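Local coordinates for protein TRAP-T family transporter, DctP (Periplasmic binding) subunit (Sulfitobacter sp. NAS-14.1, PDB 4PF8) that binds beta-D-galacturonate and probably delivers it, as a periplasmic solute receptor, to the membrane subunits of a TRAP transporter, at residues L67-Q70 / P71-I74; Q94-P97 / A98-V101; G270-E273 / A274-K278. All blocks are in the same frame, centred on the assembly; numbering follows the deposited sequence.

Contact 1 of 3, residues L67-Q70 / P71-I74; sequences LGSQ and PDAI. With GTR (beta-D-galactopyranuronic acid), chain D.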
loop_
_atom_site.group_PDB
_atom_site.type_symbol
_atom_site.label_atom_id
_atom_site.label_comp_id
_atom_site.label_asym_id
_atom_site.label_seq_id
_atom_site.Cartn_x
_atom_site.Cartn_y
_atom_site.Cartn_z
ATOM N N LEU A 67 -10.450 12.659 -5.020
ATOM C CA LEU A 67 -11.036 13.145 -3.776
ATOM C C LEU A 67 -10.007 13.397 -2.674
ATOM O O LEU A 67 -10.372 13.773 -1.563
ATOM C CB LEU A 67 -12.111 12.188 -3.256
ATOM C CG LEU A 67 -13.295 11.964 -4.186
ATOM C CD1 LEU A 67 -14.294 11.097 -3.439
ATOM C CD2 LEU A 67 -13.916 13.282 -4.634
ATOM N N GLY A 68 -8.727 13.249 -2.995
ATOM C CA GLY A 68 -7.669 13.660 -2.085
ATOM C C GLY A 68 -6.424 12.796 -2.134
ATOM O O GLY A 68 -6.456 11.681 -2.629
ATOM N N SER A 69 -5.332 13.325 -1.603
ATOM C CA SER A 69 -4.156 12.537 -1.320
ATOM C C SER A 69 -4.479 11.492 -0.264
ATOM O O SER A 69 -5.473 11.582 0.456
ATOM C CB SER A 69 -3.020 13.427 -0.827
ATOM O OG SER A 69 -3.275 13.856 0.492
ATOM N N GLN A 70 -3.637 10.486 -0.148
ATOM C CA GLN A 70 -3.975 9.382 0.702
ATOM C C GLN A 70 -4.087 9.746 2.196
ATOM O O GLN A 70 -5.038 9.323 2.852
ATOM C CB GLN A 70 -3.039 8.176 0.452
ATOM C CG GLN A 70 -3.474 6.955 1.228
ATOM C CD GLN A 70 -3.165 5.620 0.548
ATOM O OE1 GLN A 70 -3.868 4.637 0.777
ATOM N NE2 GLN A 70 -2.145 5.581 -0.282
ATOM N N PRO A 71 -3.127 10.502 2.749
ATOM C CA PRO A 71 -3.270 10.867 4.170
ATOM C C PRO A 71 -4.573 11.650 4.415
ATOM O O PRO A 71 -5.241 11.431 5.433
ATOM C CB PRO A 71 -2.032 11.717 4.451
ATOM C CG PRO A 71 -1.024 11.279 3.394
ATOM C CD PRO A 71 -1.845 10.960 2.173
ATOM N N ASP A 72 -4.926 12.530 3.485
ATOM C CA ASP A 72 -6.132 13.352 3.645
ATOM C C ASP A 72 -7.381 12.493 3.468
ATOM O O ASP A 72 -8.362 12.713 4.148
ATOM C CB ASP A 72 -6.154 14.494 2.646
ATOM C CG ASP A 72 -5.092 15.548 2.930
ATOM O OD1 ASP A 72 -4.647 15.689 4.099
ATOM O OD2 ASP A 72 -4.710 16.238 1.959
ATOM N N ALA A 73 -7.329 11.496 2.588
ATOM C CA ALA A 73 -8.479 10.608 2.400
ATOM C C ALA A 73 -8.737 9.762 3.641
ATOM O O ALA A 73 -9.879 9.513 4.020
ATOM C CB ALA A 73 -8.283 9.736 1.166
ATOM N N ILE A 74 -7.666 9.321 4.290
ATOM C CA ILE A 74 -7.805 8.549 5.505
ATOM C C ILE A 74 -8.494 9.405 6.557
ATOM O O ILE A 74 -9.388 8.946 7.275
ATOM C CB ILE A 74 -6.435 8.067 6.026
ATOM C CG1 ILE A 74 -5.891 6.970 5.108
ATOM C CG2 ILE A 74 -6.565 7.558 7.467
ATOM C CD1 ILE A 74 -4.386 6.724 5.233
HETATM C C1 GTR D . 0.880 1.963 -4.177
HETATM C C2 GTR D . -0.309 1.856 -3.282
HETATM C C3 GTR D . -0.965 3.224 -3.230
HETATM C C4 GTR D . -0.005 4.276 -2.691
HETATM C C5 GTR D . 1.213 4.243 -3.607
HETATM C C6 GTR D . 2.287 5.198 -3.099
HETATM O O1 GTR D . 1.598 0.691 -4.220
HETATM O O2 GTR D . -1.224 0.896 -3.877
HETATM O O3 GTR D . -2.052 3.122 -2.284
HETATM O O4 GTR D . 0.368 3.892 -1.356
HETATM O O5 GTR D . 1.775 2.917 -3.693
HETATM O O6A GTR D . 3.476 4.841 -3.316
HETATM O O6B GTR D . 1.940 6.310 -2.640
HETATM O O HOH W 1 -5.692 16.085 -0.513
#
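Gln70 overlaps Ile74 one helical turn ahead: the two side chains run at a slant to each other, and Gln70 CG lies 4.1 Å from Ile74 CD1. The CG1 branch of Ile74 also lies 3.4 Å from Gln70 O, the carbonyl that accepts from Ile74 N at 3.0 Å. A chi1 of -174° sets CG of Gln70 opposite its own backbone N, and a bend at chi2 then carries the amide away from the helix to the sugar. There NE2 donates to O3 of the bound galacturonate at 3.2 Å with an N-H...O angle of 158°, while OE1 accepts from Ser88 N. With one end of the amide giving and the other receiving, its flip is fixed by two partners of opposite kind.

The other side of the turn is polar. Ser69 is the N-cap, and its O accepts from Ala73 N at 2.8 Å, with the donor nearly in line with the C=O bond. Asp72 sits three residues on, where a capping box would have its carboxylate take the N-cap amide directly; here a water joins them, accepting from Ser69 N at 3.0 Å and donating to Asp72 OD2 at 2.7 Å. Ser69 OG adds a weak approach to the same OD2 at 3.1 Å. Pro71, in the first turn, has no N-H that would need an acceptor. Before the cap, Gly68 adopts backbone angles at which a side chain would jam against Leu67 O. Ala73 and Ile74 pack on Phe87 of strand 84-88. This is a capped helix N-terminus that supplies, from Gln70, one of the hydrogen bonds that hold the galacturonate in the pocket of a solute-binding protein.

Contact 2 of 3, residues Q94-P97 / A98-V101; sequences QAVP and ATNV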
loop_
_atom_site.group_PDB
_atom_site.type_symbol
_atom_site.label_atom_id
_atom_site.label_comp_id
_atom_site.label_asym_id
_atom_site.label_seq_id
_atom_site.Cartn_x
_atom_site.Cartn_y
_atom_site.Cartn_z
ATOM N N GLN A 94 0.301 7.159 10.511
ATOM C CA GLN A 94 0.100 8.385 11.289
ATOM C C GLN A 94 -1.211 8.386 12.098
ATOM O O GLN A 94 -1.226 8.743 13.275
ATOM C CB GLN A 94 0.180 9.616 10.381
ATOM C CG GLN A 94 0.207 10.931 11.139
ATOM C CD GLN A 94 0.777 12.076 10.316
ATOM O OE1 GLN A 94 1.456 11.858 9.310
ATOM N NE2 GLN A 94 0.510 13.307 10.750
ATOM N N ALA A 95 -2.305 7.976 11.467
ATOM C CA ALA A 95 -3.605 7.948 12.112
ATOM C C ALA A 95 -3.725 6.779 13.065
ATOM O O ALA A 95 -4.402 6.874 14.088
ATOM C CB ALA A 95 -4.695 7.844 11.058
ATOM N N VAL A 96 -3.102 5.663 12.695
ATOM C CA VAL A 96 -3.244 4.411 13.427
ATOM C C VAL A 96 -1.864 3.811 13.698
ATOM O O VAL A 96 -1.346 3.021 12.914
ATOM C CB VAL A 96 -4.107 3.408 12.640
ATOM C CG1 VAL A 96 -4.425 2.209 13.534
ATOM C CG2 VAL A 96 -5.370 4.108 12.138
ATOM N N PRO A 97 -1.252 4.201 14.816
ATOM C CA PRO A 97 0.148 3.825 15.051
ATOM C C PRO A 97 0.450 2.321 14.960
ATOM O O PRO A 97 1.539 1.959 14.506
ATOM C CB PRO A 97 0.412 4.373 16.455
ATOM C CG PRO A 97 -0.496 5.589 16.532
ATOM C CD PRO A 97 -1.730 5.203 15.786
ATOM N N ALA A 98 -0.491 1.459 15.346
ATOM C CA ALA A 98 -0.245 0.015 15.278
ATOM C C ALA A 98 0.119 -0.448 13.868
ATOM O O ALA A 98 0.896 -1.399 13.687
ATOM C CB ALA A 98 -1.453 -0.758 15.786
ATOM N N THR A 99 -0.399 0.235 12.857
ATOM C CA THR A 99 -0.184 -0.217 11.496
ATOM C C THR A 99 1.240 0.047 11.010
ATOM O O THR A 99 1.592 -0.427 9.959
ATOM C CB THR A 99 -1.176 0.390 10.479
ATOM O OG1 THR A 99 -0.986 1.809 10.392
ATOM C CG2 THR A 99 -2.598 0.064 10.880
ATOM N N ASN A 100 2.050 0.785 11.766
ATOM C CA ASN A 100 3.436 0.979 11.330
ATOM C C ASN A 100 4.182 -0.327 11.159
ATOM O O ASN A 100 5.099 -0.411 10.368
ATOM C CB ASN A 100 4.211 1.891 12.283
ATOM C CG ASN A 100 3.849 3.333 12.112
ATOM O OD1 ASN A 100 4.030 3.897 11.039
ATOM N ND2 ASN A 100 3.311 3.940 13.159
ATOM N N VAL A 101 3.779 -1.355 11.898
ATOM C CA VAL A 101 4.499 -2.627 11.872
ATOM C C VAL A 101 4.590 -3.264 10.482
ATOM O O VAL A 101 5.545 -3.968 10.194
ATOM C CB VAL A 101 3.895 -3.643 12.869
ATOM C CG1 VAL A 101 3.938 -3.086 14.284
ATOM C CG2 VAL A 101 2.468 -4.024 12.467
#
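Val96 and Thr99 meet across a short 3-10 turn, in which Val96 O and Pro97 O each accept from the backbone N three residues further on. The tight part is the first of these turns. Val96 O takes two donors from Thr99: the backbone N at 2.9 Å, placed 35° above the carbonyl plane, and the hydroxyl OG1 at 2.8 Å, lying in that plane. The two donors therefore approach the oxygen from different directions. Thr99 OG1 can do this because chi1 of 65° turns it between its own backbone N and carbonyl carbon, back over the turn; the same rotation brings CG2 beside Val96 CG1, 3.9 Å away, where the two side chains cross. Replacing Thr99 by a valine would probably cost Val96 O its in-plane donor and leave it with the backbone N of that residue as its one donor from this turn. Packing continues beyond the turn, with Val96 against Ala129 and Leu130 of helix 121-132 and Ala98 against Leu126 and Ala129 of that helix.

The opposite character belongs to Pro97 and Asn100. Pro97 is exposed, and its bond from CA to CB points away from the residues that follow. Its carbonyl is engaged nevertheless, by Asn100 N at 3.0 Å, well above the carbonyl plane. The Asn100 amide is divided between partners: OD1 accepts from Asn171 ND2, which ties the turn to the segment after strand 165-168, whereas ND2 makes two weak bonds, one to Gly93 O and one to the turn itself. In the latter, Asn100 ND2 stands 3.0 Å from Pro97 O, but its N-H...O angle is just 127°.

Contact 3 of 3, residues G270-E273 / A274-K278; sequences GERE and AASMK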
loop_
_atom_site.group_PDB
_atom_site.type_symbol
_atom_site.label_atom_id
_atom_site.label_comp_id
_atom_site.label_asym_id
_atom_site.label_seq_id
_atom_site.Cartn_x
_atom_site.Cartn_y
_atom_site.Cartn_z
ATOM N N GLY A 270 -2.560 -11.019 -9.134
ATOM C CA GLY A 270 -1.579 -11.944 -9.693
ATOM C C GLY A 270 -1.407 -11.777 -11.197
ATOM O O GLY A 270 -0.285 -11.659 -11.724
ATOM N N GLU A 271 -2.541 -11.727 -11.888
ATOM C CA GLU A 271 -2.572 -11.550 -13.333
ATOM C C GLU A 271 -1.928 -10.214 -13.744
ATOM O O GLU A 271 -1.083 -10.167 -14.652
ATOM C CB GLU A 271 -4.037 -11.660 -13.756
ATOM C CG GLU A 271 -4.544 -10.965 -14.981
ATOM C CD GLU A 271 -6.071 -11.149 -15.066
ATOM O OE1 GLU A 271 -6.822 -10.175 -15.314
ATOM O OE2 GLU A 271 -6.518 -12.293 -14.831
ATOM N N ARG A 272 -2.291 -9.130 -13.058
ATOM C CA ARG A 272 -1.753 -7.820 -13.371
ATOM C C ARG A 272 -0.269 -7.651 -13.073
ATOM O O ARG A 272 0.439 -6.973 -13.821
ATOM C CB ARG A 272 -2.554 -6.724 -12.627
ATOM C CG ARG A 272 -2.152 -5.306 -12.964
ATOM C CD ARG A 272 -2.263 -5.026 -14.441
ATOM N NE ARG A 272 -1.785 -3.690 -14.749
ATOM C CZ ARG A 272 -2.563 -2.615 -14.840
ATOM N NH1 ARG A 272 -2.011 -1.437 -15.097
ATOM N NH2 ARG A 272 -3.868 -2.707 -14.642
ATOM N N GLU A 273 0.215 -8.252 -12.004
ATOM C CA GLU A 273 1.637 -8.153 -11.698
ATOM C C GLU A 273 2.498 -8.657 -12.853
ATOM O O GLU A 273 3.425 -7.967 -13.296
ATOM C CB GLU A 273 1.952 -8.869 -10.385
ATOM C CG GLU A 273 3.265 -8.419 -9.734
ATOM C CD GLU A 273 3.136 -8.275 -8.216
ATOM O OE1 GLU A 273 2.967 -9.290 -7.533
ATOM O OE2 GLU A 273 3.206 -7.141 -7.700
ATOM N N ALA A 274 2.144 -9.822 -13.401
ATOM C CA ALA A 274 2.851 -10.359 -14.554
ATOM C C ALA A 274 2.659 -9.501 -15.800
ATOM O O ALA A 274 3.614 -9.264 -16.545
ATOM C CB ALA A 274 2.405 -11.801 -14.821
ATOM N N ALA A 275 1.435 -9.036 -16.030
ATOM C CA ALA A 275 1.136 -8.247 -17.219
ATOM C C ALA A 275 1.920 -6.930 -17.189
ATOM O O ALA A 275 2.454 -6.489 -18.211
ATOM C CB ALA A 275 -0.345 -7.977 -17.310
ATOM N N SER A 276 2.012 -6.330 -16.015
ATOM C CA SER A 276 2.762 -5.082 -15.880
ATOM C C SER A 276 4.260 -5.336 -16.081
ATOM O O SER A 276 4.927 -4.549 -16.755
ATOM C CB SER A 276 2.513 -4.425 -14.522
ATOM O OG SER A 276 1.228 -3.850 -14.498
HETATM N N MSE A 277 4.797 -6.412 -15.502
HETATM C CA MSE A 277 6.192 -6.782 -15.745
HETATM C C MSE A 277 6.472 -6.935 -17.234
HETATM O O MSE A 277 7.508 -6.484 -17.725
HETATM C CB MSE A 277 6.549 -8.074 -15.019
HETATM C CG MSE A 277 6.730 -7.936 -13.530
HETATM SE SE MSE A 277 8.263 -6.783 -13.006
HETATM C CE MSE A 277 9.275 -6.911 -14.450
ATOM N N LYS A 278 5.561 -7.574 -17.960
ATOM C CA LYS A 278 5.739 -7.719 -19.402
ATOM C C LYS A 278 5.787 -6.356 -20.118
ATOM O O LYS A 278 6.621 -6.126 -20.998
ATOM C CB LYS A 278 4.636 -8.606 -19.990
ATOM C CG LYS A 278 4.907 -9.006 -21.428
ATOM C CD LYS A 278 3.839 -9.921 -21.954
ATOM C CE LYS A 278 4.218 -10.454 -23.323
ATOM N NZ LYS A 278 4.357 -9.363 -24.338
#
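Glu273, Ala274 and Arg272 bury the most surface here, and each does so differently. Glu273 works chiefly through its backbone: its O accepts from N of the selenomethionine Met277 at 3.0 Å, with an N-H...O angle of 166°, and Met277 CG leans in to 3.3 Å from Glu273 O. The Glu273 side chain leaves the helix to rest on Pro209 and Pro210. Ala274 is gripped more loosely, since its N reaches Gly270 O at 3.5 Å in a weak bond, while its CB lies 3.9 Å from Glu271 O. The backbone i to i+4 hydrogen bonds belong to helix 248-282, a 35-residue helix of the kind that runs along both lobes in TRAP solute-binding proteins. Arg272 adds a side-chain bond to the same residue as its backbone one: Arg272 O accepts from Ser276 N at 2.8 Å, and Arg272 NE donates to Ser276 OG at 3.0 Å, the hydroxyl meeting the guanidinium at its edge, 12° out of plane. A bend at chi2 (57°) folds the chain along the helix to make that reach. Glu213 OE1 takes both Arg272 NH1, in a salt bridge, and Ser276 OG, while NH2 bonds Asp35 O.

Along the chain the order is contact 1, contact 2, contact 3, with none enclosing another. Contacts 1 and 2 are neighbours, centres about 16 Å apart: helix 70-79, which contact 1 starts, packs through Ile74 CG2 on Ala95 CB, 4.1 Å away, just ahead of the 3-10 turn. Strand 84-88 and helix 89-92 lie between them in sequence. Contact 3 is remote, its centre about 27 Å from that of contact 1 and 30 Å from that of contact 2, on the long helix 248-282 and on the opposite side of the chain's centre from contact 2. The Glu273 and Thr99 side chains stay about 9 and 12 Å from the galacturonate, so of the three only contact 1 includes a ligand-pocket residue.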